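Aspartate--tRNA(Asp/Asn) ligase (Sulfolobus tokodaii, PDB 1WYD) attaches L-aspartate, first activated with ATP as aspartyl-adenylate, to tRNA(Asp) and, with relaxed specificity, probably also to tRNA(Asn). Local coordinates at residues 278-283 with 321-326; 316-321 with 344-349. All blocks are in the same frame, centred on the assembly; numbering follows the deposited sequence.

Interaction 1: residues 278-283 with 321-326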
loop_
_atom_site.group_PDB
_atom_site.type_symbol
_atom_site.label_atom_id
_atom_site.label_comp_id
_atom_site.label_asym_id
_atom_site.label_seq_id
_atom_site.Cartn_x
_atom_site.Cartn_y
_atom_site.Cartn_z
ATOM N N LEU B 278 -29.809 -7.568 5.549
ATOM C CA LEU B 278 -30.528 -8.504 6.350
ATOM C C LEU B 278 -30.078 -8.246 7.760
ATOM O O LEU B 278 -28.866 -8.266 8.038
ATOM C CB LEU B 278 -30.123 -9.903 5.912
ATOM C CG LEU B 278 -30.727 -11.110 6.603
ATOM C CD1 LEU B 278 -32.146 -11.257 6.147
ATOM C CD2 LEU B 278 -29.940 -12.318 6.234
ATOM N N LYS B 279 -31.028 -7.975 8.654
ATOM C CA LYS B 279 -30.713 -7.779 10.071
ATOM C C LYS B 279 -30.287 -9.101 10.638
ATOM O O LYS B 279 -30.737 -10.139 10.176
ATOM C CB LYS B 279 -31.906 -7.242 10.872
ATOM C CG LYS B 279 -32.613 -6.028 10.257
ATOM C CD LYS B 279 -33.929 -5.760 10.969
ATOM C CE LYS B 279 -34.098 -4.286 11.271
ATOM N NZ LYS B 279 -34.736 -3.557 10.127
ATOM N N TYR B 280 -29.390 -9.057 11.624
ATOM C CA TYR B 280 -28.888 -10.254 12.293
ATOM C C TYR B 280 -30.067 -11.019 12.924
ATOM O O TYR B 280 -30.174 -12.230 12.780
ATOM C CB TYR B 280 -27.862 -9.846 13.336
ATOM C CG TYR B 280 -27.624 -10.857 14.432
ATOM C CD1 TYR B 280 -26.636 -11.791 14.306
ATOM C CD2 TYR B 280 -28.382 -10.864 15.602
ATOM C CE1 TYR B 280 -26.383 -12.721 15.303
ATOM C CE2 TYR B 280 -28.149 -11.801 16.597
ATOM C CZ TYR B 280 -27.136 -12.723 16.429
ATOM O OH TYR B 280 -26.851 -13.680 17.372
ATOM N N THR B 281 -30.937 -10.270 13.611
ATOM C CA THR B 281 -32.211 -10.752 14.185
ATOM C C THR B 281 -33.000 -11.675 13.243
ATOM O O THR B 281 -33.446 -12.767 13.631
ATOM C CB THR B 281 -33.090 -9.508 14.599
ATOM O OG1 THR B 281 -32.420 -8.764 15.627
ATOM C CG2 THR B 281 -34.384 -9.928 15.288
ATOM N N GLU B 282 -33.155 -11.207 12.012
ATOM C CA GLU B 282 -33.835 -11.903 10.940
ATOM C C GLU B 282 -33.045 -13.125 10.456
ATOM O O GLU B 282 -33.638 -14.164 10.129
ATOM C CB GLU B 282 -33.958 -10.920 9.793
ATOM C CG GLU B 282 -35.233 -10.925 8.990
ATOM C CD GLU B 282 -35.089 -9.942 7.846
ATOM O OE1 GLU B 282 -34.688 -8.767 8.118
ATOM O OE2 GLU B 282 -35.328 -10.350 6.676
ATOM N N ALA B 283 -31.717 -12.992 10.382
ATOM C CA ALA B 283 -30.843 -14.110 10.024
ATOM C C ALA B 283 -31.017 -15.215 11.039
ATOM O O ALA B 283 -31.118 -16.386 10.692
ATOM C CB ALA B 283 -29.385 -13.674 9.968
ATOM N N ASP B 321 -26.611 -4.690 12.033
ATOM C CA ASP B 321 -27.188 -4.631 13.362
ATOM C C ASP B 321 -26.920 -5.889 14.241
ATOM O O ASP B 321 -27.857 -6.446 14.826
ATOM C CB ASP B 321 -28.702 -4.272 13.290
ATOM C CG ASP B 321 -28.967 -2.915 12.590
ATOM O OD1 ASP B 321 -30.126 -2.601 12.247
ATOM O OD2 ASP B 321 -28.079 -2.078 12.350
ATOM N N TRP B 322 -25.656 -6.309 14.373
ATOM C CA TRP B 322 -25.305 -7.405 15.319
ATOM C C TRP B 322 -25.530 -7.067 16.832
ATOM O O TRP B 322 -25.634 -5.889 17.195
ATOM C CB TRP B 322 -23.846 -7.867 15.094
ATOM C CG TRP B 322 -23.601 -8.499 13.737
ATOM C CD1 TRP B 322 -23.548 -7.858 12.546
ATOM C CD2 TRP B 322 -23.379 -9.892 13.452
ATOM N NE1 TRP B 322 -23.315 -8.753 11.531
ATOM C CE2 TRP B 322 -23.213 -10.011 12.056
ATOM C CE3 TRP B 322 -23.311 -11.057 14.240
ATOM C CZ2 TRP B 322 -22.970 -11.237 11.420
ATOM C CZ3 TRP B 322 -23.071 -12.282 13.611
ATOM C CH2 TRP B 322 -22.900 -12.359 12.205
ATOM N N PRO B 323 -25.608 -8.075 17.717
ATOM C CA PRO B 323 -25.568 -7.809 19.170
ATOM C C PRO B 323 -24.298 -7.097 19.620
ATOM O O PRO B 323 -23.188 -7.469 19.202
ATOM C CB PRO B 323 -25.629 -9.202 19.807
ATOM C CG PRO B 323 -25.429 -10.169 18.693
ATOM C CD PRO B 323 -25.799 -9.505 17.430
ATOM N N SER B 324 -24.482 -6.083 20.461
ATOM C CA SER B 324 -23.401 -5.268 20.987
ATOM C C SER B 324 -22.411 -6.136 21.710
ATOM O O SER B 324 -21.226 -5.859 21.746
ATOM C CB SER B 324 -23.954 -4.246 21.979
ATOM O OG SER B 324 -25.060 -3.561 21.416
ATOM N N ASP B 325 -22.921 -7.213 22.276
ATOM C CA ASP B 325 -22.154 -8.082 23.142
ATOM C C ASP B 325 -21.141 -8.919 22.343
ATOM O O ASP B 325 -20.219 -9.485 22.917
ATOM C CB ASP B 325 -23.151 -8.933 23.959
ATOM C CG ASP B 325 -24.445 -8.122 24.350
ATOM O OD1 ASP B 325 -25.275 -7.739 23.450
ATOM O OD2 ASP B 325 -24.692 -7.804 25.547
ATOM N N ALA B 326 -21.306 -8.968 21.020
ATOM C CA ALA B 326 -20.417 -9.721 20.133
ATOM C C ALA B 326 -19.489 -8.834 19.252
ATOM O O ALA B 326 -18.846 -9.321 18.338
ATOM C CB ALA B 326 -21.241 -10.657 19.250
HETATM O O HOH W 1 -30.599 -7.548 14.239
#
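Water 1 ties T281 to D321: it accepts from T281 N at 2.8 Å, lies 2.6 Å from T281 OG1, and donates to D321 O at 3.0 Å. This water supplies the polar tie at the first turn of the helix that follows N-cap K279. The bulk of the contact is Y280. Its CG stands anti to the backbone N (chi1 159°), and the ring meets W322 and P323. P323 CD sits over the centre of one face, 3.4 Å from the centroid and 14° off the normal, a CH-pi contact. W322 meets the same ring obliquely, the planes at 40°; Y280 CD1 lies over the indole face, displaced toward its rim, 3.4 Å from W322 CE3. Beyond the pair, Y280 OH is hydrogen-bonded to D298 O, which is likely to restrain the far end of the ring. An alanine at Y280 would probably open a gap beside W322 and P323 and leave D298 O without this donor. The D321 carboxylate has K334 and Y235 as partners. With no direct hydrogen bond between 278-283 and 321-326, the contact rests on the packing of the Y280 ring, and the water carries the polar link between T281 and the D321 carbonyl.

Interaction 2: residues 316-321 with 344-349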
loop_
_atom_site.group_PDB
_atom_site.type_symbol
_atom_site.label_atom_id
_atom_site.label_comp_id
_atom_site.label_asym_id
_atom_site.label_seq_id
_atom_site.Cartn_x
_atom_site.Cartn_y
_atom_site.Cartn_z
ATOM N N LEU B 316 -24.659 -11.740 -2.495
ATOM C CA LEU B 316 -23.992 -10.577 -1.959
ATOM C C LEU B 316 -24.950 -9.790 -1.087
ATOM O O LEU B 316 -25.874 -9.130 -1.593
ATOM C CB LEU B 316 -23.436 -9.741 -3.114
ATOM C CG LEU B 316 -22.362 -8.716 -2.828
ATOM C CD1 LEU B 316 -21.043 -9.387 -2.463
ATOM C CD2 LEU B 316 -22.228 -7.797 -4.029
ATOM N N TYR B 317 -24.754 -9.907 0.222
ATOM C CA TYR B 317 -25.617 -9.281 1.179
ATOM C C TYR B 317 -24.834 -8.811 2.419
ATOM O O TYR B 317 -23.797 -9.397 2.786
ATOM C CB TYR B 317 -26.726 -10.273 1.551
ATOM C CG TYR B 317 -26.233 -11.590 2.091
ATOM C CD1 TYR B 317 -26.274 -11.857 3.444
ATOM C CD2 TYR B 317 -25.722 -12.562 1.249
ATOM C CE1 TYR B 317 -25.803 -13.063 3.966
ATOM C CE2 TYR B 317 -25.255 -13.764 1.742
ATOM C CZ TYR B 317 -25.297 -14.020 3.116
ATOM O OH TYR B 317 -24.823 -15.229 3.630
ATOM N N PHE B 318 -25.319 -7.751 3.056
ATOM C CA PHE B 318 -24.808 -7.323 4.360
ATOM C C PHE B 318 -25.582 -8.014 5.483
ATOM O O PHE B 318 -26.801 -8.120 5.418
ATOM C CB PHE B 318 -25.070 -5.821 4.560
ATOM C CG PHE B 318 -24.232 -4.901 3.709
ATOM C CD1 PHE B 318 -24.810 -4.167 2.697
ATOM C CD2 PHE B 318 -22.875 -4.683 4.006
ATOM C CE1 PHE B 318 -24.048 -3.272 1.938
ATOM C CE2 PHE B 318 -22.101 -3.787 3.255
ATOM C CZ PHE B 318 -22.687 -3.090 2.225
ATOM N N ILE B 319 -24.887 -8.465 6.529
ATOM C CA ILE B 319 -25.547 -8.723 7.798
ATOM C C ILE B 319 -25.286 -7.576 8.792
ATOM O O ILE B 319 -24.203 -7.487 9.408
ATOM C CB ILE B 319 -25.156 -10.049 8.416
ATOM C CG1 ILE B 319 -25.414 -11.204 7.459
ATOM C CG2 ILE B 319 -25.985 -10.256 9.676
ATOM C CD1 ILE B 319 -25.114 -12.561 8.107
ATOM N N VAL B 320 -26.317 -6.748 8.968
ATOM C CA VAL B 320 -26.289 -5.529 9.778
ATOM C C VAL B 320 -26.860 -5.687 11.199
ATOM O O VAL B 320 -27.520 -6.677 11.528
ATOM C CB VAL B 320 -27.018 -4.361 9.044
ATOM C CG1 VAL B 320 -26.460 -4.170 7.651
ATOM C CG2 VAL B 320 -28.488 -4.601 8.989
ATOM N N ASP B 321 -26.611 -4.690 12.033
ATOM C CA ASP B 321 -27.188 -4.631 13.362
ATOM C C ASP B 321 -26.920 -5.889 14.241
ATOM O O ASP B 321 -27.857 -6.446 14.826
ATOM C CB ASP B 321 -28.702 -4.272 13.290
ATOM C CG ASP B 321 -28.967 -2.915 12.590
ATOM O OD1 ASP B 321 -30.126 -2.601 12.247
ATOM O OD2 ASP B 321 -28.079 -2.078 12.350
ATOM N N PHE B 344 -21.952 -3.982 10.682
ATOM C CA PHE B 344 -22.283 -4.819 9.532
ATOM C C PHE B 344 -21.167 -5.778 9.183
ATOM O O PHE B 344 -20.007 -5.473 9.375
ATOM C CB PHE B 344 -22.627 -3.954 8.323
ATOM C CG PHE B 344 -21.448 -3.250 7.696
ATOM C CD1 PHE B 344 -21.016 -2.025 8.180
ATOM C CD2 PHE B 344 -20.788 -3.807 6.610
ATOM C CE1 PHE B 344 -19.935 -1.365 7.616
ATOM C CE2 PHE B 344 -19.708 -3.155 6.025
ATOM C CZ PHE B 344 -19.280 -1.924 6.537
ATOM N N ASP B 345 -21.528 -6.942 8.667
ATOM C CA ASP B 345 -20.606 -7.744 7.862
ATOM C C ASP B 345 -21.095 -7.725 6.421
ATOM O O ASP B 345 -22.306 -7.718 6.187
ATOM C CB ASP B 345 -20.543 -9.182 8.366
ATOM C CG ASP B 345 -19.967 -9.277 9.770
ATOM O OD1 ASP B 345 -19.734 -8.231 10.383
ATOM O OD2 ASP B 345 -19.749 -10.340 10.363
ATOM N N LEU B 346 -20.168 -7.687 5.462
ATOM C CA LEU B 346 -20.535 -7.983 4.082
ATOM C C LEU B 346 -20.126 -9.397 3.738
ATOM O O LEU B 346 -18.933 -9.733 3.781
ATOM C CB LEU B 346 -19.928 -7.003 3.068
ATOM C CG LEU B 346 -20.311 -7.273 1.595
ATOM C CD1 LEU B 346 -21.860 -7.125 1.322
ATOM C CD2 LEU B 346 -19.544 -6.417 0.643
ATOM N N ILE B 347 -21.129 -10.210 3.394
ATOM C CA ILE B 347 -20.934 -11.587 2.946
ATOM C C ILE B 347 -21.054 -11.734 1.443
ATOM O O ILE B 347 -22.023 -11.224 0.819
ATOM C CB ILE B 347 -21.969 -12.524 3.597
ATOM C CG1 ILE B 347 -22.166 -12.194 5.083
ATOM C CG2 ILE B 347 -21.614 -14.004 3.335
ATOM C CD1 ILE B 347 -20.987 -12.597 5.982
ATOM N N TYR B 348 -20.098 -12.456 0.867
ATOM C CA TYR B 348 -20.237 -13.020 -0.474
ATOM C C TYR B 348 -20.416 -14.530 -0.437
ATOM O O TYR B 348 -19.474 -15.260 -0.110
ATOM C CB TYR B 348 -19.023 -12.684 -1.339
ATOM C CG TYR B 348 -19.025 -13.412 -2.660
ATOM C CD1 TYR B 348 -18.147 -14.459 -2.907
ATOM C CD2 TYR B 348 -19.918 -13.054 -3.665
ATOM C CE1 TYR B 348 -18.147 -15.124 -4.128
ATOM C CE2 TYR B 348 -19.919 -13.717 -4.876
ATOM C CZ TYR B 348 -19.023 -14.742 -5.103
ATOM O OH TYR B 348 -19.035 -15.401 -6.324
ATOM N N LYS B 349 -21.609 -14.984 -0.822
ATOM C CA LYS B 349 -22.101 -16.368 -0.616
ATOM C C LYS B 349 -22.003 -16.866 0.831
ATOM O O LYS B 349 -22.901 -16.652 1.622
ATOM C CB LYS B 349 -21.469 -17.353 -1.614
ATOM C CG LYS B 349 -21.770 -16.984 -3.063
ATOM C CD LYS B 349 -21.445 -18.088 -4.054
ATOM C CE LYS B 349 -21.539 -17.495 -5.456
ATOM N NZ LYS B 349 -21.114 -18.393 -6.570
#
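I347 CB fits against one face of the Y317 ring, offset toward the rim and 3.9 Å from the centroid. The two residues form a hydrogen-bonded antiparallel pair, as do I319 and D345, in strands 316-320 and 344-348 that run at 158° to each other. On the face carrying these four side chains, the Y317 ring lies over its cross-strand partner I347 because CG stands between the backbone N and the carbonyl carbon (chi1 57°). The phenol OH then reaches past I347 CG2 to donate to K349 O at 3.1 Å. On the other face, L346 CD1 is the bump. The hollow that receives it has the F318 ring face on one side, its centroid 3.9 Å away, Y317 O at 3.3 Å from CD1, and L316 CG at the side. F318 and F344 lie side by side, pointing the same way, with planes at 85° and their CD2 atoms 3.5 Å apart. V320 CG1 fits against F344 CB, and L316 CD1 meets the Y348 ring at its edge. Helix 235-256 covers F318, F344 and L346, while helix 302-312 packs on Y317 and I347; strand 276-279 flanks 316-320, and strand 351-358 lies beyond 343-348.

Interactions 1 and 2 share D321, where strand 316-320 passes into the loop, and their centres lie 11 Å apart. Strand 276-279 runs parallel to 316-320 at the border of the large mixed sheet of this class II synthetase domain; L278 N to F318 O at 3.1 Å is a probable hydrogen bond joining them. W322 CZ2 also lies 3.5 Å from D345 OD2. D345 OD1 is salt-bridged to R327, while OD2 approaches E352, a predicted ATP and magnesium ligand, as like charges, the side chains about 3 Å apart. W322's side chain is about 7 Å from that of E352 and 8 Å from that of S355. Interaction 2 at D345, and interaction 1 on its W322 side, thus probably border the catalytic pocket.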